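Local coordinates for tRNA uridine(34) acetyltransferase (Methanocaldococcus infernus, PDB 6IA8), which forms 5-carboxymethyluridine at wobble position 34 of tRNAs from acetyl-CoA, using S-adenosylmethionine radical chemistry, at residues 243-248 and 424-429; 279-284 and 397-402. One frame throughout, in Å; residues are numbered along the deposited sequence.

Interaction 1. Residues 243-248 and 424-429; sequences LLKDSG and RLRDPY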
loop_
_atom_site.group_PDB
_atom_site.type_symbol
_atom_site.label_atom_id
_atom_site.label_comp_id
_atom_site.label_asym_id
_atom_site.label_seq_id
_atom_site.Cartn_x
_atom_site.Cartn_y
_atom_site.Cartn_z
ATOM N N LEU A 243 6.017 0.136 -14.960
ATOM C CA LEU A 243 7.102 1.064 -14.670
ATOM C C LEU A 243 7.360 1.140 -13.172
ATOM O O LEU A 243 8.510 1.253 -12.741
ATOM C CB LEU A 243 6.769 2.443 -15.223
ATOM C CG LEU A 243 6.727 2.562 -16.750
ATOM C CD1 LEU A 243 6.194 3.936 -17.126
ATOM C CD2 LEU A 243 8.099 2.338 -17.341
ATOM N N LEU A 244 6.298 1.092 -12.365
ATOM C CA LEU A 244 6.447 1.122 -10.910
ATOM C C LEU A 244 7.142 -0.144 -10.414
ATOM O O LEU A 244 8.106 -0.077 -9.641
ATOM C CB LEU A 244 5.067 1.282 -10.252
ATOM C CG LEU A 244 4.443 2.679 -10.382
ATOM C CD1 LEU A 244 2.963 2.603 -9.987
ATOM C CD2 LEU A 244 5.155 3.696 -9.601
ATOM N N LYS A 245 6.674 -1.309 -10.866
ATOM C CA LYS A 245 7.265 -2.572 -10.444
ATOM C C LYS A 245 8.732 -2.645 -10.840
ATOM O O LYS A 245 9.573 -3.083 -10.051
ATOM C CB LYS A 245 6.502 -3.732 -11.066
ATOM C CG LYS A 245 5.115 -4.063 -10.463
ATOM C CD LYS A 245 5.211 -4.437 -8.978
ATOM C CE LYS A 245 3.879 -5.023 -8.510
ATOM N NZ LYS A 245 3.724 -6.398 -9.053
ATOM N N ASP A 246 9.064 -2.216 -12.064
ATOM C CA ASP A 246 10.438 -2.276 -12.544
ATOM C C ASP A 246 11.300 -1.179 -11.957
ATOM O O ASP A 246 12.488 -1.146 -12.253
ATOM C CB ASP A 246 10.469 -2.228 -14.082
ATOM C CG ASP A 246 10.063 -3.568 -14.696
ATOM O OD1 ASP A 246 10.207 -4.619 -13.990
ATOM O OD2 ASP A 246 9.631 -3.572 -15.865
ATOM N N SER A 247 10.737 -0.281 -11.153
ATOM C CA SER A 247 11.501 0.659 -10.349
ATOM C C SER A 247 11.506 0.271 -8.872
ATOM O O SER A 247 11.963 1.050 -8.035
ATOM C CB SER A 247 10.923 2.059 -10.545
ATOM O OG SER A 247 10.924 2.415 -11.933
ATOM N N GLY A 248 11.006 -0.913 -8.535
ATOM C CA GLY A 248 11.073 -1.408 -7.170
ATOM C C GLY A 248 9.991 -0.903 -6.238
ATOM O O GLY A 248 10.079 -1.123 -5.025
ATOM N N ARG A 424 9.031 -9.033 -0.651
ATOM C CA ARG A 424 8.666 -9.001 -2.067
ATOM C C ARG A 424 9.934 -8.815 -2.901
ATOM O O ARG A 424 10.587 -7.765 -2.829
ATOM C CB ARG A 424 7.691 -7.861 -2.326
ATOM C CG ARG A 424 6.360 -7.963 -1.613
ATOM C CD ARG A 424 5.445 -6.852 -2.091
ATOM N NE ARG A 424 4.221 -6.672 -1.313
ATOM C CZ ARG A 424 3.136 -7.428 -1.435
ATOM N NH1 ARG A 424 3.150 -8.479 -2.230
ATOM N NH2 ARG A 424 2.057 -7.170 -0.712
ATOM N N LEU A 425 10.334 -9.869 -3.603
ATOM C CA LEU A 425 11.522 -9.876 -4.448
ATOM C C LEU A 425 11.098 -9.947 -5.912
ATOM O O LEU A 425 10.191 -10.704 -6.266
ATOM C CB LEU A 425 12.386 -11.083 -4.115
ATOM C CG LEU A 425 13.762 -11.200 -4.768
ATOM C CD1 LEU A 425 14.708 -10.133 -4.234
ATOM C CD2 LEU A 425 14.347 -12.604 -4.472
ATOM N N ARG A 426 11.735 -9.163 -6.770
ATOM C CA ARG A 426 11.327 -9.107 -8.169
ATOM C C ARG A 426 12.520 -9.241 -9.110
ATOM O O ARG A 426 13.560 -8.596 -8.912
ATOM C CB ARG A 426 10.572 -7.795 -8.458
ATOM C CG ARG A 426 10.231 -7.626 -9.966
ATOM C CD ARG A 426 9.377 -6.343 -10.237
ATOM N NE ARG A 426 9.162 -6.156 -11.669
ATOM C CZ ARG A 426 8.233 -6.787 -12.376
ATOM N NH1 ARG A 426 7.388 -7.579 -11.751
ATOM N NH2 ARG A 426 8.123 -6.589 -13.683
ATOM N N ASP A 427 12.347 -10.076 -10.146
ATOM C CA ASP A 427 13.250 -10.130 -11.286
ATOM C C ASP A 427 12.664 -9.184 -12.311
ATOM O O ASP A 427 11.624 -9.502 -12.892
ATOM C CB ASP A 427 13.327 -11.539 -11.851
ATOM C CG ASP A 427 14.364 -11.680 -12.923
ATOM O OD1 ASP A 427 15.083 -10.693 -13.238
ATOM O OD2 ASP A 427 14.450 -12.801 -13.447
ATOM N N PRO A 428 13.249 -8.024 -12.544
ATOM C CA PRO A 428 12.555 -7.002 -13.327
ATOM C C PRO A 428 12.488 -7.314 -14.820
ATOM O O PRO A 428 13.189 -8.166 -15.371
ATOM C CB PRO A 428 13.372 -5.737 -13.056
ATOM C CG PRO A 428 14.744 -6.233 -12.687
ATOM C CD PRO A 428 14.548 -7.562 -12.010
ATOM N N TYR A 429 11.602 -6.589 -15.483
ATOM C CA TYR A 429 11.310 -6.836 -16.890
ATOM C C TYR A 429 11.997 -5.805 -17.775
ATOM O O TYR A 429 12.940 -6.128 -18.493
ATOM C CB TYR A 429 9.788 -6.821 -17.094
ATOM C CG TYR A 429 9.325 -6.804 -18.536
ATOM C CD1 TYR A 429 9.792 -7.746 -19.445
ATOM C CD2 TYR A 429 8.430 -5.843 -18.993
ATOM C CE1 TYR A 429 9.357 -7.746 -20.761
ATOM C CE2 TYR A 429 8.000 -5.831 -20.316
ATOM C CZ TYR A 429 8.457 -6.792 -21.176
ATOM O OH TYR A 429 8.043 -6.788 -22.479
#
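Asp246 and Pro428 bring the two backbones closest, their CA atoms 5.2 Å apart, where the C-terminal end of helix 234-245 meets the end of strand 418-427. The helix closes in a Schellman motif with Gly248 as C-prime residue; its positive phi suits glycine. Asp246 OD1 gathers three donors. Arg426 grips Asp246 OD1 side-on, with NE at 3.0 Å and NH2 at 2.9 Å, in a salt bridge that keeps the oxygen in the guanidinium plane, although the carboxylate itself is turned 44° from that plane. Tyr429 N gives the third bond, 2.8 Å to Asp246 OD1 and almost straight at 174°, arriving from above the carboxylate plane. The Arg426 chain, extended from CG to NE, brings NE to Asp246; arginine suits this place because NE and NH2 can both donate to one oxygen while NH1 pairs with Glu406. Lys245 CB lies over one face of the guanidinium, 3.7 Å from Arg426 CZ. Asp246 OD2 turns to Gln242 and to the backbone of Lys430. Lys245 NZ, 4.7 Å from the like-charged Arg426 NH1, also pairs with Glu406. Acidic and basic groups thus alternate in a buried network joining the radical SAM and acetyltransferase domains, and the cluster of donors probably favours an ionised Asp246.

Interaction 2. Residues 279-284 and 397-402; sequences DFMPDM and EDYEAS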
loop_
_atom_site.group_PDB
_atom_site.type_symbol
_atom_site.label_atom_id
_atom_site.label_comp_id
_atom_site.label_asym_id
_atom_site.label_seq_id
_atom_site.Cartn_x
_atom_site.Cartn_y
_atom_site.Cartn_z
ATOM N N ASP A 279 -0.768 -8.396 -16.451
ATOM C CA ASP A 279 -0.822 -6.957 -16.655
ATOM C C ASP A 279 -1.132 -6.208 -15.372
ATOM O O ASP A 279 -0.828 -5.012 -15.278
ATOM C CB ASP A 279 -1.890 -6.631 -17.703
ATOM C CG ASP A 279 -1.426 -6.905 -19.127
ATOM O OD1 ASP A 279 -0.254 -7.215 -19.369
ATOM O OD2 ASP A 279 -2.255 -6.805 -20.025
ATOM N N PHE A 280 -1.734 -6.870 -14.384
ATOM C CA PHE A 280 -2.117 -6.190 -13.156
ATOM C C PHE A 280 -1.304 -6.690 -11.973
ATOM O O PHE A 280 -0.170 -6.209 -11.735
ATOM C CB PHE A 280 -3.627 -6.366 -12.962
ATOM C CG PHE A 280 -4.442 -5.865 -14.138
ATOM C CD1 PHE A 280 -4.490 -4.519 -14.439
ATOM C CD2 PHE A 280 -5.135 -6.745 -14.950
ATOM C CE1 PHE A 280 -5.249 -4.046 -15.565
ATOM C CE2 PHE A 280 -5.901 -6.291 -16.062
ATOM C CZ PHE A 280 -5.949 -4.916 -16.343
ATOM N N MET A 281 -1.836 -7.628 -11.204
ATOM C CA MET A 281 -1.141 -8.183 -10.048
ATOM C C MET A 281 -0.621 -7.100 -9.086
ATOM O O MET A 281 0.565 -7.069 -8.750
ATOM C CB MET A 281 -0.015 -9.086 -10.513
ATOM C CG MET A 281 -0.344 -9.918 -11.692
ATOM S SD MET A 281 -1.598 -11.224 -11.431
ATOM C CE MET A 281 -0.600 -12.592 -10.821
ATOM N N PRO A 282 -1.499 -6.248 -8.581
ATOM C CA PRO A 282 -1.069 -5.248 -7.597
ATOM C C PRO A 282 -0.677 -5.905 -6.289
ATOM O O PRO A 282 -1.145 -6.998 -5.965
ATOM C CB PRO A 282 -2.315 -4.381 -7.395
ATOM C CG PRO A 282 -3.474 -5.340 -7.632
ATOM C CD PRO A 282 -2.963 -6.249 -8.784
ATOM N N ASP A 283 0.149 -5.183 -5.514
ATOM C CA ASP A 283 0.507 -5.622 -4.170
ATOM C C ASP A 283 -0.628 -5.400 -3.180
ATOM O O ASP A 283 -0.709 -6.097 -2.162
ATOM C CB ASP A 283 1.736 -4.875 -3.655
ATOM C CG ASP A 283 2.957 -5.045 -4.536
ATOM O OD1 ASP A 283 3.249 -6.193 -4.837
ATOM O OD2 ASP A 283 3.585 -4.009 -4.905
ATOM N N MET A 284 -1.459 -4.394 -3.424
ATOM C CA MET A 284 -2.432 -3.940 -2.446
ATOM C C MET A 284 -3.619 -3.421 -3.229
ATOM O O MET A 284 -3.458 -2.932 -4.354
ATOM C CB MET A 284 -1.813 -2.856 -1.535
ATOM C CG MET A 284 -2.744 -2.200 -0.586
ATOM S SD MET A 284 -1.882 -0.926 0.362
ATOM C CE MET A 284 -0.189 -1.533 0.423
ATOM N N GLU A 397 6.220 -18.258 -2.757
ATOM C CA GLU A 397 5.229 -18.321 -3.824
ATOM C C GLU A 397 5.642 -17.337 -4.903
ATOM O O GLU A 397 5.878 -16.162 -4.592
ATOM C CB GLU A 397 3.844 -17.949 -3.300
ATOM C CG GLU A 397 2.751 -17.948 -4.353
ATOM C CD GLU A 397 1.409 -17.577 -3.757
ATOM O OE1 GLU A 397 1.321 -17.308 -2.533
ATOM O OE2 GLU A 397 0.442 -17.559 -4.502
ATOM N N ASP A 398 5.714 -17.813 -6.150
ATOM C CA ASP A 398 6.120 -17.009 -7.295
ATOM C C ASP A 398 4.908 -16.704 -8.173
ATOM O O ASP A 398 3.984 -17.528 -8.302
ATOM C CB ASP A 398 7.170 -17.732 -8.150
ATOM C CG ASP A 398 8.525 -17.918 -7.428
ATOM O OD1 ASP A 398 8.661 -17.604 -6.234
ATOM O OD2 ASP A 398 9.476 -18.319 -8.096
ATOM N N TYR A 399 4.962 -15.559 -8.865
ATOM C CA TYR A 399 3.958 -15.284 -9.886
ATOM C C TYR A 399 4.529 -14.352 -10.942
ATOM O O TYR A 399 5.495 -13.633 -10.708
ATOM C CB TYR A 399 2.674 -14.715 -9.290
ATOM C CG TYR A 399 2.814 -13.497 -8.425
ATOM C CD1 TYR A 399 3.193 -13.625 -7.093
ATOM C CD2 TYR A 399 2.536 -12.210 -8.925
ATOM C CE1 TYR A 399 3.319 -12.506 -6.264
ATOM C CE2 TYR A 399 2.640 -11.061 -8.085
ATOM C CZ TYR A 399 3.042 -11.253 -6.752
ATOM O OH TYR A 399 3.141 -10.217 -5.870
ATOM N N GLU A 400 3.954 -14.416 -12.134
ATOM C CA GLU A 400 4.337 -13.518 -13.209
ATOM C C GLU A 400 3.570 -12.218 -13.060
ATOM O O GLU A 400 2.349 -12.255 -12.870
ATOM C CB GLU A 400 3.988 -14.148 -14.549
ATOM C CG GLU A 400 4.406 -13.338 -15.747
ATOM C CD GLU A 400 5.878 -13.539 -16.115
ATOM O OE1 GLU A 400 6.419 -12.702 -16.863
ATOM O OE2 GLU A 400 6.489 -14.526 -15.647
ATOM N N ALA A 401 4.261 -11.085 -13.232
ATOM C CA ALA A 401 3.644 -9.764 -13.151
ATOM C C ALA A 401 4.439 -8.748 -13.954
ATOM O O ALA A 401 5.668 -8.673 -13.829
ATOM C CB ALA A 401 3.557 -9.308 -11.698
ATOM N N SER A 402 3.736 -8.001 -14.802
ATOM C CA SER A 402 4.338 -6.945 -15.606
ATOM C C SER A 402 5.608 -7.438 -16.302
ATOM O O SER A 402 6.669 -6.800 -16.258
ATOM C CB SER A 402 4.632 -5.715 -14.741
ATOM O OG SER A 402 3.464 -5.186 -14.116
HETATM O O HOH W 1 1.673 -4.168 -15.999
HETATM O O HOH W 2 2.543 -6.106 -11.586
HETATM O O HOH W 3 2.405 -7.806 -6.856
#
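Asp279 and Ser402 approach to 5.3 Å between CA atoms, and the touching parts of loop 279-284 and segment 397-402 run 118° apart, so the loop passes across the strand's end and does not pair with it. Met281 carries the direct contact. Its CB rests on Ala401 CB at 3.8 Å, a small methyl that lets the loop come near. Bends at chi2 and chi3 (-68° and -86°) fold the chain back, and its CE reaches Tyr399 CD2 at 3.7 Å, obliquely to the ring, and packs against Glu400 O at 3.6 Å. An alanine in place of Met281 would keep the CB contact with Ala401 but, without CG, SD and CE, would probably leave a gap beside Tyr399 CD2 and Glu400 O. Polar groups meet through water instead. One water donates to Met281 O and Asp283 OD1 and accepts from Tyr399 OH, 2.7 Å away in the plane of the ring. Ser402 OG donates to a second water, held by Asp279 O, and accepts from a third, 2.8 Å from Ser402 OG and bound to Phe280 O; a hydroxyl suits this double role. Asp283 OD2 forms a salt bridge with Arg444, and Trp329 stacks on the Tyr399 ring. The interface between the radical SAM region and the acetyltransferase edge strand therefore combines a bent thioether chain with specific water bridges, which satisfy loop carbonyls that the strand does not reach directly.

Both contacts are largely buried and join the radical SAM region to the same mixed sheet of the acetyltransferase domain, their centres about 10 Å apart. Interaction 1 uses an inner strand and a helix end, and is held by charge; interaction 2 uses the outermost strand 392-401 and a loop, and relies on apolar contact and water. Arg426 couples them: its NH1 and NH2 probably bond to Ala401 O and Ser402 O, at 2.9 and 3.0 Å. Lys245 NZ likewise reaches Met281 O. Exposed residues fringe each contact, Tyr429 in the first and Glu400 in the second. Along the chain, interaction 2 is nested within the loop that interaction 1 closes.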